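Hypothetical protein (Lactobacillus plantarum, PDB 2IAY) is of unknown function but may play a part in amino-acid metabolism. Local coordinates at residues Tyr26-Asp30 with Leu31-Lys35; Arg99-Leu102 with Ala103-Glu107. All blocks are in the same frame, centred on the assembly; numbering follows the deposited sequence.

Contact 1 (Tyr26-Asp30 with Leu31-Lys35); sequences YTLMD and LGFVK
With CG set opposite the carbonyl carbon in both Leu28 (chi1 -71°) and Phe33, the two side chains meet across the turn that ends helix 25-30. The Leu28 branch ending in CD2 lies 3.8 Å from the centroid of the Phe33 ring and almost on its normal, a CH-pi contact over the centre of one face. Behind it, Leu28 CB is 4.0 Å from Phe33 CB, so the pair touches along its length and not through the methyl alone.

The backbone sets this approach. Phe33 N gives Leu28 O a bond of 3.0 Å, and Leu31 N reaches Thr27 O, also at 3.0 Å. Gly32, with a phi of 103°, reverses the chain as the turn residue of a Schellman motif; its N bonds to Met29 O from above the carbonyl plane, 66° out of it. Water 1 donates to both Met29 O, at 2.8 Å, and Phe33 O, at 2.7 Å, bridging the last helical turn to the outgoing chain. On the flank, Leu31 CD2 packs 3.4 Å from Thr27 O, while Asp30 OD2 makes a salt bridge to Arg108.

Thr27 O, Leu28 O and Met29 O thus each receive a backbone N-H, and Met29 O a water besides. With these carbonyls satisfied locally, the chain can leave the helix while Leu28 and Phe33, which both touch Phe41 and Val63, stay in apolar surroundings.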
loop_
_atom_site.group_PDB
_atom_site.type_symbol
_atom_site.label_atom_id
_atom_site.label_comp_id
_atom_site.label_asym_id
_atom_site.label_seq_id
_atom_site.Cartn_x
_atom_site.Cartn_y
_atom_site.Cartn_z
ATOM N N TYR A 26 -5.848 16.025 -2.574
ATOM C CA TYR A 26 -4.680 16.616 -3.209
ATOM C C TYR A 26 -3.404 16.017 -2.639
ATOM O O TYR A 26 -2.399 15.974 -3.327
ATOM C CB TYR A 26 -4.660 18.158 -3.090
ATOM C CG TYR A 26 -5.810 18.839 -3.819
ATOM C CD1 TYR A 26 -6.236 18.445 -5.065
ATOM C CD2 TYR A 26 -6.461 19.910 -3.208
ATOM C CE1 TYR A 26 -7.340 19.112 -5.685
ATOM C CE2 TYR A 26 -7.456 20.570 -3.786
ATOM C CZ TYR A 26 -7.901 20.175 -4.994
ATOM O OH TYR A 26 -8.952 20.916 -5.496
ATOM N N THR A 27 -3.423 15.609 -1.373
ATOM C CA THR A 27 -2.273 14.951 -0.788
ATOM C C THR A 27 -2.056 13.564 -1.410
ATOM O O THR A 27 -0.919 13.183 -1.749
ATOM C CB THR A 27 -2.384 14.886 0.717
ATOM O OG1 THR A 27 -2.577 16.211 1.182
ATOM C CG2 THR A 27 -1.094 14.302 1.358
ATOM N N LEU A 28 -3.138 12.810 -1.594
ATOM C CA LEU A 28 -3.032 11.523 -2.301
ATOM C C LEU A 28 -2.361 11.727 -3.656
ATOM O O LEU A 28 -1.445 10.998 -4.054
ATOM C CB LEU A 28 -4.390 10.834 -2.455
ATOM C CG LEU A 28 -4.986 10.284 -1.163
ATOM C CD1 LEU A 28 -6.412 9.897 -1.428
ATOM C CD2 LEU A 28 -4.207 9.084 -0.622
HETATM N N MSE A 29 -2.829 12.722 -4.407
HETATM C CA MSE A 29 -2.292 13.017 -5.738
HETATM C C MSE A 29 -0.833 13.377 -5.639
HETATM O O MSE A 29 -0.006 12.955 -6.425
HETATM C CB MSE A 29 -3.066 14.189 -6.381
HETATM C CG MSE A 29 -4.474 13.769 -6.727
HETATM SE SE MSE A 29 -5.500 15.222 -7.492
HETATM C CE MSE A 29 -6.903 14.084 -8.286
ATOM N N ASP A 30 -0.501 14.198 -4.658
ATOM C CA ASP A 30 0.880 14.638 -4.452
ATOM C C ASP A 30 1.829 13.477 -4.152
ATOM O O ASP A 30 3.004 13.541 -4.487
ATOM C CB ASP A 30 0.946 15.683 -3.324
ATOM C CG ASP A 30 2.291 16.389 -3.254
ATOM O OD1 ASP A 30 2.704 16.913 -4.318
ATOM O OD2 ASP A 30 2.906 16.449 -2.141
ATOM N N LEU A 31 1.327 12.407 -3.540
ATOM C CA LEU A 31 2.131 11.220 -3.225
ATOM C C LEU A 31 2.080 10.172 -4.319
ATOM O O LEU A 31 2.636 9.084 -4.126
ATOM C CB LEU A 31 1.683 10.618 -1.877
ATOM C CG LEU A 31 2.310 11.227 -0.615
ATOM C CD1 LEU A 31 3.750 10.886 -0.446
ATOM C CD2 LEU A 31 2.162 12.744 -0.479
ATOM N N GLY A 32 1.427 10.453 -5.441
ATOM C CA GLY A 32 1.496 9.587 -6.580
ATOM C C GLY A 32 0.286 8.705 -6.822
ATOM O O GLY A 32 0.299 7.886 -7.730
ATOM N N PHE A 33 -0.781 8.880 -6.063
ATOM C CA PHE A 33 -2.026 8.182 -6.360
ATOM C C PHE A 33 -2.666 8.794 -7.595
ATOM O O PHE A 33 -2.602 10.008 -7.793
ATOM C CB PHE A 33 -3.030 8.266 -5.201
ATOM C CG PHE A 33 -2.686 7.439 -4.001
ATOM C CD1 PHE A 33 -1.648 7.785 -3.160
ATOM C CD2 PHE A 33 -3.420 6.300 -3.721
ATOM C CE1 PHE A 33 -1.370 7.020 -2.033
ATOM C CE2 PHE A 33 -3.135 5.546 -2.611
ATOM C CZ PHE A 33 -2.090 5.870 -1.817
ATOM N N VAL A 34 -3.318 7.930 -8.372
ATOM C CA VAL A 34 -4.032 8.265 -9.639
ATOM C C VAL A 34 -5.532 8.081 -9.399
ATOM O O VAL A 34 -5.923 7.007 -8.951
ATOM C CB VAL A 34 -3.567 7.319 -10.788
ATOM C CG1 VAL A 34 -4.387 7.540 -12.076
ATOM C CG2 VAL A 34 -2.087 7.539 -11.057
ATOM N N LYS A 35 -6.330 9.080 -9.696
ATOM C CA LYS A 35 -7.778 8.937 -9.594
ATOM C C LYS A 35 -8.308 8.352 -10.874
ATOM O O LYS A 35 -8.064 8.863 -11.978
ATOM C CB LYS A 35 -8.525 10.252 -9.314
ATOM C CG LYS A 35 -10.052 10.085 -9.433
ATOM C CD LYS A 35 -10.865 11.367 -9.310
ATOM C CE LYS A 35 -10.812 11.953 -7.912
ATOM N NZ LYS A 35 -11.764 13.098 -7.678
HETATM O O HOH W 1 -0.656 11.594 -8.816
#

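Contact 2 (Arg99-Leu102 with Ala103-Glu107); sequences RYIL and ANFIE
Arg99 and Ala103 are joined by a helical i to i+4 bond, Ala103 N to Arg99 O at 2.8 Å, and Leu102 and Ile106 by another, Ile106 N to Leu102 O, with an N-H...O angle of 153°. Between these two, Asn104 N makes a weak i to i+3 bond to Ile101 O at 3.3 Å.

Among the side chains, Leu102 and Phe105 carry the apolar contact. The CD2 branch of Leu102 comes obliquely to the ring, 3.7 Å from Phe105 CD2. Phe105 has CG opposite its carbonyl carbon (chi1 -66°), which leans the ring back along the helix until Ile101 O sits over one face, 3.9 Å above the ring plane and offset toward the rim. A looser contact joins Ile101 CG2 to Phe105 CZ.

Asn104 works through water on another side of the helix. Water 3 donates to Ile101 O and accepts from Asn104 ND2, both at 3.0 Å, so this carbonyl has a water as well as its weak backbone partner. Water 2 donates to Tyr100 O at 2.8 Å, reaches Asn104 OD1 only weakly, and sits over the centre of one face of the Tyr100 ring. The guanidinium of Arg99 turns to Asp13 in a salt bridge.

Ile101, Leu102 and Phe105 meet Leu59 or Met61 of strand 57-63, while Leu102 and Phe105 also touch Leu111 of strand 111-113. Asn104 holds the waters through its amide yet also touches Leu31. This broad division between apolar and hydrated sides is that of an amphipathic helix packed against beta strands, here drawn from two antiparallel sheets.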
loop_
_atom_site.group_PDB
_atom_site.type_symbol
_atom_site.label_atom_id
_atom_site.label_comp_id
_atom_site.label_asym_id
_atom_site.label_seq_id
_atom_site.Cartn_x
_atom_site.Cartn_y
_atom_site.Cartn_z
ATOM N N ARG A 99 8.580 -0.276 3.718
ATOM C CA ARG A 99 8.534 0.667 4.839
ATOM C C ARG A 99 8.917 2.085 4.452
ATOM O O ARG A 99 8.352 3.055 4.950
ATOM C CB ARG A 99 9.405 0.173 5.981
ATOM C CG ARG A 99 8.882 -1.052 6.735
ATOM C CD ARG A 99 7.537 -0.822 7.410
ATOM N NE ARG A 99 7.321 -1.915 8.378
ATOM C CZ ARG A 99 6.338 -2.801 8.396
ATOM N NH1 ARG A 99 5.286 -2.654 7.628
ATOM N NH2 ARG A 99 6.428 -3.856 9.195
ATOM N N TYR A 100 9.888 2.221 3.553
ATOM C CA TYR A 100 10.292 3.515 3.043
ATOM C C TYR A 100 9.134 4.216 2.328
ATOM O O TYR A 100 8.892 5.387 2.538
ATOM C CB TYR A 100 11.516 3.307 2.101
ATOM C CG TYR A 100 12.117 4.597 1.599
ATOM C CD1 TYR A 100 11.619 5.247 0.495
ATOM C CD2 TYR A 100 13.148 5.200 2.304
ATOM C CE1 TYR A 100 12.181 6.482 0.080
ATOM C CE2 TYR A 100 13.723 6.377 1.899
ATOM C CZ TYR A 100 13.232 7.008 0.809
ATOM O OH TYR A 100 13.805 8.186 0.437
ATOM N N ILE A 101 8.447 3.481 1.461
ATOM C CA ILE A 101 7.322 4.005 0.740
ATOM C C ILE A 101 6.237 4.459 1.711
ATOM O O ILE A 101 5.681 5.569 1.611
ATOM C CB ILE A 101 6.776 2.953 -0.281
ATOM C CG1 ILE A 101 7.794 2.698 -1.393
ATOM C CG2 ILE A 101 5.430 3.410 -0.858
ATOM C CD1 ILE A 101 7.570 1.383 -2.146
ATOM N N LEU A 102 5.876 3.579 2.641
ATOM C CA LEU A 102 4.805 3.894 3.578
ATOM C C LEU A 102 5.164 4.976 4.575
ATOM O O LEU A 102 4.296 5.679 5.047
ATOM C CB LEU A 102 4.306 2.634 4.275
ATOM C CG LEU A 102 3.718 1.559 3.356
ATOM C CD1 LEU A 102 3.195 0.368 4.155
ATOM C CD2 LEU A 102 2.620 2.139 2.481
ATOM N N ALA A 103 6.449 5.151 4.866
ATOM C CA ALA A 103 6.858 6.204 5.769
ATOM C C ALA A 103 6.466 7.556 5.203
ATOM O O ALA A 103 6.103 8.444 5.928
ATOM C CB ALA A 103 8.391 6.163 5.977
ATOM N N ASN A 104 6.532 7.723 3.893
ATOM C CA ASN A 104 6.096 8.957 3.272
ATOM C C ASN A 104 4.577 9.199 3.485
ATOM O O ASN A 104 4.155 10.325 3.643
ATOM C CB ASN A 104 6.403 8.991 1.776
ATOM C CG ASN A 104 7.853 9.130 1.458
ATOM O OD1 ASN A 104 8.601 9.753 2.215
ATOM N ND2 ASN A 104 8.247 8.629 0.297
ATOM N N PHE A 105 3.801 8.111 3.430
ATOM C CA PHE A 105 2.375 8.215 3.661
ATOM C C PHE A 105 2.076 8.580 5.119
ATOM O O PHE A 105 1.142 9.329 5.382
ATOM C CB PHE A 105 1.679 6.906 3.281
ATOM C CG PHE A 105 1.700 6.513 1.819
ATOM C CD1 PHE A 105 2.291 7.280 0.830
ATOM C CD2 PHE A 105 1.101 5.331 1.465
ATOM C CE1 PHE A 105 2.296 6.824 -0.484
ATOM C CE2 PHE A 105 1.082 4.905 0.141
ATOM C CZ PHE A 105 1.723 5.641 -0.827
ATOM N N ILE A 106 2.897 8.074 6.043
ATOM C CA ILE A 106 2.757 8.438 7.472
ATOM C C ILE A 106 3.089 9.923 7.673
ATOM O O ILE A 106 2.367 10.653 8.331
ATOM C CB ILE A 106 3.644 7.563 8.340
ATOM C CG1 ILE A 106 3.092 6.142 8.321
ATOM C CG2 ILE A 106 3.647 8.118 9.774
ATOM C CD1 ILE A 106 3.976 5.118 8.987
ATOM N N GLU A 107 4.141 10.393 7.040
ATOM C CA GLU A 107 4.558 11.800 7.180
ATOM C C GLU A 107 3.626 12.824 6.545
ATOM O O GLU A 107 3.624 13.991 6.930
ATOM C CB GLU A 107 5.957 11.948 6.603
ATOM C CG GLU A 107 7.012 11.241 7.494
ATOM C CD GLU A 107 6.874 11.514 9.003
ATOM O OE1 GLU A 107 6.851 12.696 9.398
ATOM O OE2 GLU A 107 6.766 10.533 9.797
HETATM O O HOH W 2 10.649 7.351 3.393
HETATM O O HOH W 3 6.165 6.949 -1.003
#

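Both contacts are local, but contact 1 closes helix 25-30 and leads into edge strand 34-35, whereas contact 2 lies within helix 92-107. Each mixes core and surface: Leu28 and Phe33, like Leu102 and Phe105, are buried, while Met29, Asp30 and Lys35 in contact 1 and Tyr100 in contact 2 are exposed. They meet directly, with Phe33 CE1 3.6 Å from Phe105 CZ and Leu31 CD1 3.9 Å from Asn104 CB. Phe43 of strand 41-47 joins both phenylalanines in an aromatic cluster. The waters of contact 2 link backbone carbonyls to a side-chain amide, one of them weakly, within the helix before its end; that of contact 1 joins two carbonyls where a helix stops.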